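Local coordinates for restriction endonuclease S subunits (Thermoanaerobacter tengcongensis, PDB 3OKG), which probably serves as the DNA-binding specificity subunit of a type I restriction-modification methyltransferase, which is built from M and S polypeptides, at residues A[84-89]-A[108-113]; A[88-93]-A[102-107]. One frame throughout, in Å; residues are numbered along the deposited sequence.

Contacts 1 and 2 lie side by side within the first of two DNA specificity domains, their centres about 8 Å apart. They share Gly88 and Asp89, where the chain leaves the turn of contact 1 and enters the hairpin of contact 2. Packing also joins them: Ser87 OG lies 3.2 Å from Pro107 CA, Arg86 O lies 3.5 Å from Val105 CG1, and Ile85 CD1 touches the same methyl. Contact 1 links the turns beside the four-stranded mixed sheet, contact 2 pairs two strands of the three-stranded antiparallel one, and the sulfate sits at Arg86 on the contact 1 side.

Contact 1 (A[84-89]-A[108-113]); sequences VIRSGD and DLDGQI. With SO4 (sulfate ion), chain H.
A G1 beta bulge joins Ile85 to Gly111 and Gln112, next to the antiparallel pair Val84 and Ile113, where strand 81-84 ends and strand 113-115 begins. Ile85 N donates to Gln112 O at 2.9 Å, and Gly111 N returns a bond to Ile85 O at 2.7 Å. Gly111 has positive phi, the backbone shape usual at the first position of this bulge, and it is also the third residue of a type II turn from Leu109 to Gln112. A second type II turn runs from Arg86 to Asp89, and the Asp110 carboxylate bridges to it. With CG anti to the backbone N (chi1 -167°), Asp110 presents the anti lone pair of OD1 to Ser87 N at 2.7 Å, a nearly straight bond. Its OD2 meets the edge of the Arg86 guanidinium, forming a salt bridge whose hydrogen bond from NH1 is weak at 3.4 Å; the two planes are turned 45° apart. The bend of Arg86 at chi2 (-73°) sets CD 3.4 Å from Asp110 OD1. NE and NH2 make weak bonds to a sulfate, probably from the crystallisation liquor, the shortest being NE to O2 at 3.0 Å. Asp89 OD2 accepts Arg86 N from above the carboxylate plane and pairs with Arg122. Val84 CG2 packs 4.0 Å from Ile113 CD1, and Ile85 lies against Val54 of strand 50-54.

Contact 2 (A[88-93]-A[102-107]); sequences GDVIFA and IALVPP
Phe92 and Ile102 lie side by side and point the same way, with Ile102 CD1 3.6 Å from Phe92 CE1 and its CG1 close to CD1 of the ring. Phe92 CG is anti to the backbone N (chi1 178°), and the side chain belongs to the sheet face that also carries Val90 and Leu104. On that face Val90 is flanked by two neighbours: Val90 and Ile102 cross obliquely, CG1 to CG2 at 4.0 Å, while Val90 CG2 meets Leu104 CD1, the two side chains crossing at about a right angle. The same Leu104 methyl reaches back to the backbone, 3.4 Å from Gly88 O. The other face carries Ile91 and Ala103. Ile91 CG1 stands between the backbone N and the carbonyl carbon (chi1 51°), which brings it to 3.5 Å from Ala103 O; the Ile91 and Val105 side chains cross at about a right angle, CG2 to CG2 at 4.0 Å. Between the two faces runs the backbone of an antiparallel hairpin: Ile91 and Ala103 form a hydrogen-bonded pair, with Ile91 N to Ala103 O at 2.9 Å. Two more bonds continue the ladder past the strand end, Val105 N to Asp89 O and Gly88 N to Val105 O. Strand 90-93 is the middle one of its sheet, with 118-121 on its far edge; helix 130-137 covers the Val90 and Leu104 face through Phe134, while Ile66 of strand 65-66 packs on Ile91 and Ala103.

Contact 1 (A[84-89]-A[108-113])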
ATOM      1  N   VAL A  84      20.852  13.236 -28.320  1.00 18.17           N
ATOM      2  CA  VAL A  84      21.509  11.964 -28.561  1.00 18.91           C
ATOM      3  C   VAL A  84      21.946  11.406 -27.218  1.00 22.41           C
ATOM      4  O   VAL A  84      22.563  12.107 -26.433  1.00 21.48           O
ATOM      5  CB  VAL A  84      22.761  12.143 -29.422  1.00 26.43           C
ATOM      6  CG1 VAL A  84      23.565  10.865 -29.459  1.00 26.72           C
ATOM      7  CG2 VAL A  84      22.392  12.597 -30.826  1.00 27.01           C
ATOM      8  N   ILE A  85      21.577  10.168 -26.923  1.00 21.50           N
ATOM      9  CA  ILE A  85      22.047   9.574 -25.678  1.00 19.59           C
ATOM     10  C   ILE A  85      23.135   8.546 -25.932  1.00 27.32           C
ATOM     11  O   ILE A  85      23.209   7.930 -27.010  1.00 22.70           O
ATOM     12  CB  ILE A  85      20.911   8.947 -24.861  1.00 16.74           C
ATOM     13  CG1 ILE A  85      20.141   7.909 -25.701  1.00 20.44           C
ATOM     14  CG2 ILE A  85      19.974  10.049 -24.396  1.00 18.41           C
ATOM     15  CD1 ILE A  85      18.943   7.243 -24.971  1.00 16.33           C
ATOM     16  N   ARG A  86      23.959   8.345 -24.918  1.00 16.78           N
ATOM     17  CA  ARG A  86      25.065   7.387 -24.995  1.00 16.86           C
ATOM     18  C   ARG A  86      25.016   6.444 -23.803  1.00 25.19           C
ATOM     19  O   ARG A  86      24.487   6.787 -22.740  1.00 18.53           O
ATOM     20  CB  ARG A  86      26.409   8.122 -25.019  1.00 23.01           C
ATOM     21  CG  ARG A  86      26.608   9.044 -26.238  1.00 26.75           C
ATOM     22  CD  ARG A  86      26.859   8.222 -27.502  1.00 24.90           C
ATOM     23  NE  ARG A  86      26.927   9.087 -28.675  1.00 44.41           N
ATOM     24  CZ  ARG A  86      26.907   8.657 -29.934  1.00 48.38           C
ATOM     25  NH1 ARG A  86      26.819   7.356 -30.201  1.00 38.20           N
ATOM     26  NH2 ARG A  86      26.971   9.534 -30.930  1.00 44.67           N
ATOM     27  N   SER A  87      25.551   5.240 -23.987  1.00 21.23           N
ATOM     28  CA  SER A  87      25.603   4.284 -22.901  1.00 23.78           C
ATOM     29  C   SER A  87      26.142   4.947 -21.634  1.00 14.24           C
ATOM     30  O   SER A  87      27.195   5.583 -21.660  1.00 19.47           O
ATOM     31  CB  SER A  87      26.553   3.134 -23.286  1.00 28.95           C
ATOM     32  OG  SER A  87      26.495   2.130 -22.297  1.00 28.52           O
ATOM     33  N   GLY A  88      25.448   4.766 -20.519  1.00 20.80           N
ATOM     34  CA  GLY A  88      25.931   5.321 -19.270  1.00 23.98           C
ATOM     35  C   GLY A  88      25.430   6.719 -18.962  1.00 21.97           C
ATOM     36  O   GLY A  88      25.672   7.228 -17.861  1.00 20.63           O
ATOM     37  N   ASP A  89      24.744   7.368 -19.908  1.00 16.76           N
ATOM     38  CA  ASP A  89      24.206   8.697 -19.595  1.00 20.85           C
ATOM     39  C   ASP A  89      23.142   8.511 -18.514  1.00 17.18           C
ATOM     40  O   ASP A  89      22.489   7.477 -18.459  1.00 18.29           O
ATOM     41  CB  ASP A  89      23.497   9.350 -20.790  1.00 18.23           C
ATOM     42  CG  ASP A  89      24.461   9.906 -21.831  1.00 24.00           C
ATOM     43  OD1 ASP A  89      25.668  10.013 -21.556  1.00 19.85           O
ATOM     44  OD2 ASP A  89      23.994  10.233 -22.933  1.00 22.55           O
ATOM     45  N   ASP A 108      22.588  -0.959 -24.944  1.00 19.56           N
ATOM     46  CA  ASP A 108      21.771  -1.235 -26.122  1.00 32.48           C
ATOM     47  C   ASP A 108      21.190   0.047 -26.721  1.00 37.54           C
ATOM     48  O   ASP A 108      20.855   0.093 -27.893  1.00 28.71           O
ATOM     49  CB  ASP A 108      20.659  -2.257 -25.795  1.00 32.83           C
ATOM     50  CG  ASP A 108      20.391  -2.388 -24.281  1.00 71.75           C
ATOM     51  OD1 ASP A 108      21.354  -2.636 -23.482  1.00 39.00           O
ATOM     52  OD2 ASP A 108      19.200  -2.266 -23.898  1.00 63.50           O
ATOM     53  N   LEU A 109      21.115   1.106 -25.921  1.00 26.12           N
ATOM     54  CA  LEU A 109      20.525   2.371 -26.382  1.00 27.92           C
ATOM     55  C   LEU A 109      21.571   3.432 -26.777  1.00 26.82           C
ATOM     56  O   LEU A 109      21.236   4.592 -27.008  1.00 19.51           O
ATOM     57  CB  LEU A 109      19.573   2.933 -25.307  1.00 21.28           C
ATOM     58  CG  LEU A 109      18.285   2.141 -25.154  1.00 30.78           C
ATOM     59  CD1 LEU A 109      17.326   2.745 -24.116  1.00 26.60           C
ATOM     60  CD2 LEU A 109      17.616   2.052 -26.520  1.00 30.44           C
ATOM     61  N   ASP A 110      22.833   3.039 -26.861  1.00 21.17           N
ATOM     62  CA  ASP A 110      23.873   3.968 -27.288  1.00 19.76           C
ATOM     63  C   ASP A 110      23.583   4.568 -28.662  1.00 30.74           C
ATOM     64  O   ASP A 110      23.286   3.848 -29.617  1.00 24.75           O
ATOM     65  CB  ASP A 110      25.248   3.281 -27.316  1.00 30.24           C
ATOM     66  CG  ASP A 110      26.387   4.284 -27.439  1.00 40.41           C
ATOM     67  OD1 ASP A 110      26.693   4.982 -26.452  1.00 27.22           O
ATOM     68  OD2 ASP A 110      26.969   4.397 -28.534  1.00 31.24           O
ATOM     69  N   GLY A 111      23.658   5.885 -28.752  1.00 23.51           N
ATOM     70  CA  GLY A 111      23.487   6.573 -30.012  1.00 24.62           C
ATOM     71  C   GLY A 111      22.041   6.753 -30.395  1.00 29.89           C
ATOM     72  O   GLY A 111      21.739   7.225 -31.493  1.00 30.39           O
ATOM     73  N   GLN A 112      21.136   6.376 -29.500  1.00 21.68           N
ATOM     74  CA  GLN A 112      19.716   6.594 -29.739  1.00 18.90           C
ATOM     75  C   GLN A 112      19.291   7.989 -29.243  1.00 21.74           C
ATOM     76  O   GLN A 112      20.139   8.847 -29.048  1.00 24.46           O
ATOM     77  CB  GLN A 112      18.891   5.448 -29.150  1.00 16.43           C
ATOM     78  CG  GLN A 112      19.398   4.081 -29.651  1.00 21.19           C
ATOM     79  CD  GLN A 112      19.467   4.004 -31.191  1.00 28.03           C
ATOM     80  OE1 GLN A 112      20.370   3.372 -31.766  1.00 37.45           O
ATOM     81  NE2 GLN A 112      18.531   4.660 -31.848  1.00 18.83           N
ATOM     82  N   ILE A 113      17.992   8.221 -29.096  1.00 18.32           N
ATOM     83  CA  ILE A 113      17.472   9.576 -28.915  1.00 23.49           C
ATOM     84  C   ILE A 113      16.539   9.655 -27.698  1.00 18.55           C
ATOM     85  O   ILE A 113      15.706   8.772 -27.492  1.00 21.24           O
ATOM     86  CB  ILE A 113      16.672  10.020 -30.160  1.00 19.55           C
ATOM     87  CG1 ILE A 113      17.573  10.006 -31.405  1.00 23.53           C
ATOM     88  CG2 ILE A 113      16.034  11.386 -29.959  1.00 19.61           C
ATOM     89  CD1 ILE A 113      18.702  11.023 -31.363  1.00 23.65           C
TER
HETATM   90  S   SO4 H 404      28.193  12.725 -28.958  1.00 93.04           S
HETATM   91  O1  SO4 H 404      28.937  13.011 -30.185  1.00 83.24           O
HETATM   92  O2  SO4 H 404      28.740  11.514 -28.347  1.00 57.32           O
HETATM   93  O3  SO4 H 404      28.327  13.854 -28.030  1.00 61.09           O
HETATM   94  O4  SO4 H 404      26.778  12.512 -29.272  1.00 46.02           O

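Contact 2 (A[88-93]-A[102-107])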
ATOM      1  N   GLY A  88      25.448   4.766 -20.519  1.00 20.80           N
ATOM      2  CA  GLY A  88      25.931   5.321 -19.270  1.00 23.98           C
ATOM      3  C   GLY A  88      25.430   6.719 -18.962  1.00 21.97           C
ATOM      4  O   GLY A  88      25.672   7.228 -17.861  1.00 20.63           O
ATOM      5  N   ASP A  89      24.744   7.368 -19.908  1.00 16.76           N
ATOM      6  CA  ASP A  89      24.206   8.697 -19.595  1.00 20.85           C
ATOM      7  C   ASP A  89      23.142   8.511 -18.514  1.00 17.18           C
ATOM      8  O   ASP A  89      22.489   7.477 -18.459  1.00 18.29           O
ATOM      9  CB  ASP A  89      23.497   9.350 -20.790  1.00 18.23           C
ATOM     10  CG  ASP A  89      24.461   9.906 -21.831  1.00 24.00           C
ATOM     11  OD1 ASP A  89      25.668  10.013 -21.556  1.00 19.85           O
ATOM     12  OD2 ASP A  89      23.994  10.233 -22.933  1.00 22.55           O
ATOM     13  N   VAL A  90      22.943   9.533 -17.693  1.00 15.47           N
ATOM     14  CA  VAL A  90      21.763   9.607 -16.860  1.00 12.51           C
ATOM     15  C   VAL A  90      20.824  10.591 -17.519  1.00 14.64           C
ATOM     16  O   VAL A  90      21.242  11.689 -17.896  1.00 18.69           O
ATOM     17  CB  VAL A  90      22.137  10.070 -15.430  1.00 19.41           C
ATOM     18  CG1 VAL A  90      20.866  10.334 -14.593  1.00 17.90           C
ATOM     19  CG2 VAL A  90      23.035   9.011 -14.758  1.00 15.22           C
ATOM     20  N   ILE A  91      19.550  10.230 -17.664  1.00 15.96           N
ATOM     21  CA  ILE A  91      18.588  11.201 -18.171  1.00 15.15           C
ATOM     22  C   ILE A  91      17.641  11.574 -17.047  1.00 15.45           C
ATOM     23  O   ILE A  91      17.145  10.725 -16.333  1.00 18.58           O
ATOM     24  CB  ILE A  91      17.820  10.670 -19.404  1.00 17.42           C
ATOM     25  CG1 ILE A  91      17.229   9.290 -19.092  1.00 16.86           C
ATOM     26  CG2 ILE A  91      18.797  10.475 -20.558  1.00 16.51           C
ATOM     27  CD1 ILE A  91      16.276   8.760 -20.212  1.00 17.02           C
ATOM     28  N   PHE A  92      17.385  12.864 -16.909  1.00 16.75           N
ATOM     29  CA  PHE A  92      16.712  13.403 -15.729  1.00 12.96           C
ATOM     30  C   PHE A  92      15.607  14.353 -16.222  1.00 17.41           C
ATOM     31  O   PHE A  92      15.910  15.385 -16.817  1.00 19.90           O
ATOM     32  CB  PHE A  92      17.764  14.205 -14.938  1.00 16.91           C
ATOM     33  CG  PHE A  92      17.223  14.866 -13.699  1.00 18.54           C
ATOM     34  CD1 PHE A  92      17.449  14.311 -12.450  1.00 23.74           C
ATOM     35  CD2 PHE A  92      16.507  16.065 -13.791  1.00 18.31           C
ATOM     36  CE1 PHE A  92      16.965  14.922 -11.309  1.00 25.07           C
ATOM     37  CE2 PHE A  92      16.022  16.679 -12.656  1.00 23.82           C
ATOM     38  CZ  PHE A  92      16.246  16.108 -11.410  1.00 27.56           C
ATOM     39  N   ALA A  93      14.345  13.981 -16.057  1.00 16.55           N
ATOM     40  CA  ALA A  93      13.267  14.808 -16.615  1.00 18.07           C
ATOM     41  C   ALA A  93      13.248  16.152 -15.898  1.00 23.71           C
ATOM     42  O   ALA A  93      13.309  16.190 -14.669  1.00 20.74           O
ATOM     43  CB  ALA A  93      11.927  14.116 -16.465  1.00 17.47           C
ATOM     44  N   ILE A 102      13.855   9.358 -14.017  1.00 14.45           N
ATOM     45  CA  ILE A 102      15.295   9.542 -14.050  1.00 12.70           C
ATOM     46  C   ILE A 102      15.863   8.155 -14.255  1.00 18.99           C
ATOM     47  O   ILE A 102      15.476   7.245 -13.527  1.00 21.24           O
ATOM     48  CB  ILE A 102      15.804  10.053 -12.698  1.00 15.58           C
ATOM     49  CG1 ILE A 102      15.186  11.435 -12.369  1.00 21.80           C
ATOM     50  CG2 ILE A 102      17.348  10.101 -12.686  1.00 18.20           C
ATOM     51  CD1 ILE A 102      15.304  11.790 -10.887  1.00 21.36           C
ATOM     52  N   ALA A 103      16.782   7.984 -15.206  1.00 14.49           N
ATOM     53  CA  ALA A 103      17.189   6.616 -15.567  1.00 15.82           C
ATOM     54  C   ALA A 103      18.567   6.591 -16.125  1.00 18.60           C
ATOM     55  O   ALA A 103      19.055   7.609 -16.601  1.00 16.94           O
ATOM     56  CB  ALA A 103      16.224   6.051 -16.587  1.00 16.99           C
ATOM     57  N   LEU A 104      19.174   5.406 -16.098  1.00 18.22           N
ATOM     58  CA  LEU A 104      20.517   5.198 -16.630  1.00 15.58           C
ATOM     59  C   LEU A 104      20.401   4.541 -17.986  1.00 21.76           C
ATOM     60  O   LEU A 104      19.665   3.578 -18.148  1.00 19.59           O
ATOM     61  CB  LEU A 104      21.310   4.286 -15.697  1.00 17.76           C
ATOM     62  CG  LEU A 104      22.739   3.899 -16.106  1.00 22.38           C
ATOM     63  CD1 LEU A 104      23.662   5.135 -16.066  1.00 17.96           C
ATOM     64  CD2 LEU A 104      23.248   2.788 -15.187  1.00 25.60           C
ATOM     65  N   VAL A 105      21.094   5.084 -18.969  1.00 21.08           N
ATOM     66  CA  VAL A 105      20.952   4.596 -20.329  1.00 14.39           C
ATOM     67  C   VAL A 105      21.814   3.336 -20.497  1.00 15.97           C
ATOM     68  O   VAL A 105      23.025   3.389 -20.276  1.00 20.01           O
ATOM     69  CB  VAL A 105      21.392   5.678 -21.345  1.00 15.56           C
ATOM     70  CG1 VAL A 105      21.374   5.109 -22.795  1.00 19.39           C
ATOM     71  CG2 VAL A 105      20.487   6.931 -21.227  1.00 16.97           C
ATOM     72  N   PRO A 106      21.195   2.213 -20.853  1.00 20.56           N
ATOM     73  CA  PRO A 106      21.930   0.953 -21.029  1.00 17.65           C
ATOM     74  C   PRO A 106      22.775   0.993 -22.296  1.00 26.46           C
ATOM     75  O   PRO A 106      22.623   1.934 -23.075  1.00 22.97           O
ATOM     76  CB  PRO A 106      20.812  -0.081 -21.172  1.00 18.26           C
ATOM     77  CG  PRO A 106      19.665   0.685 -21.729  1.00 20.42           C
ATOM     78  CD  PRO A 106      19.755   2.057 -21.124  1.00 18.52           C
ATOM     79  N   PRO A 107      23.647   0.009 -22.512  1.00 31.09           N
ATOM     80  CA  PRO A 107      24.472   0.049 -23.722  1.00 24.76           C
ATOM     81  C   PRO A 107      23.673  -0.188 -25.006  1.00 19.62           C
ATOM     82  O   PRO A 107      24.048   0.369 -26.033  1.00 24.92           O
ATOM     83  CB  PRO A 107      25.538  -1.041 -23.456  1.00 36.41           C
ATOM     84  CG  PRO A 107      25.039  -1.807 -22.258  1.00 35.24           C
ATOM     85  CD  PRO A 107      24.254  -0.829 -21.458  1.00 32.54           C
TER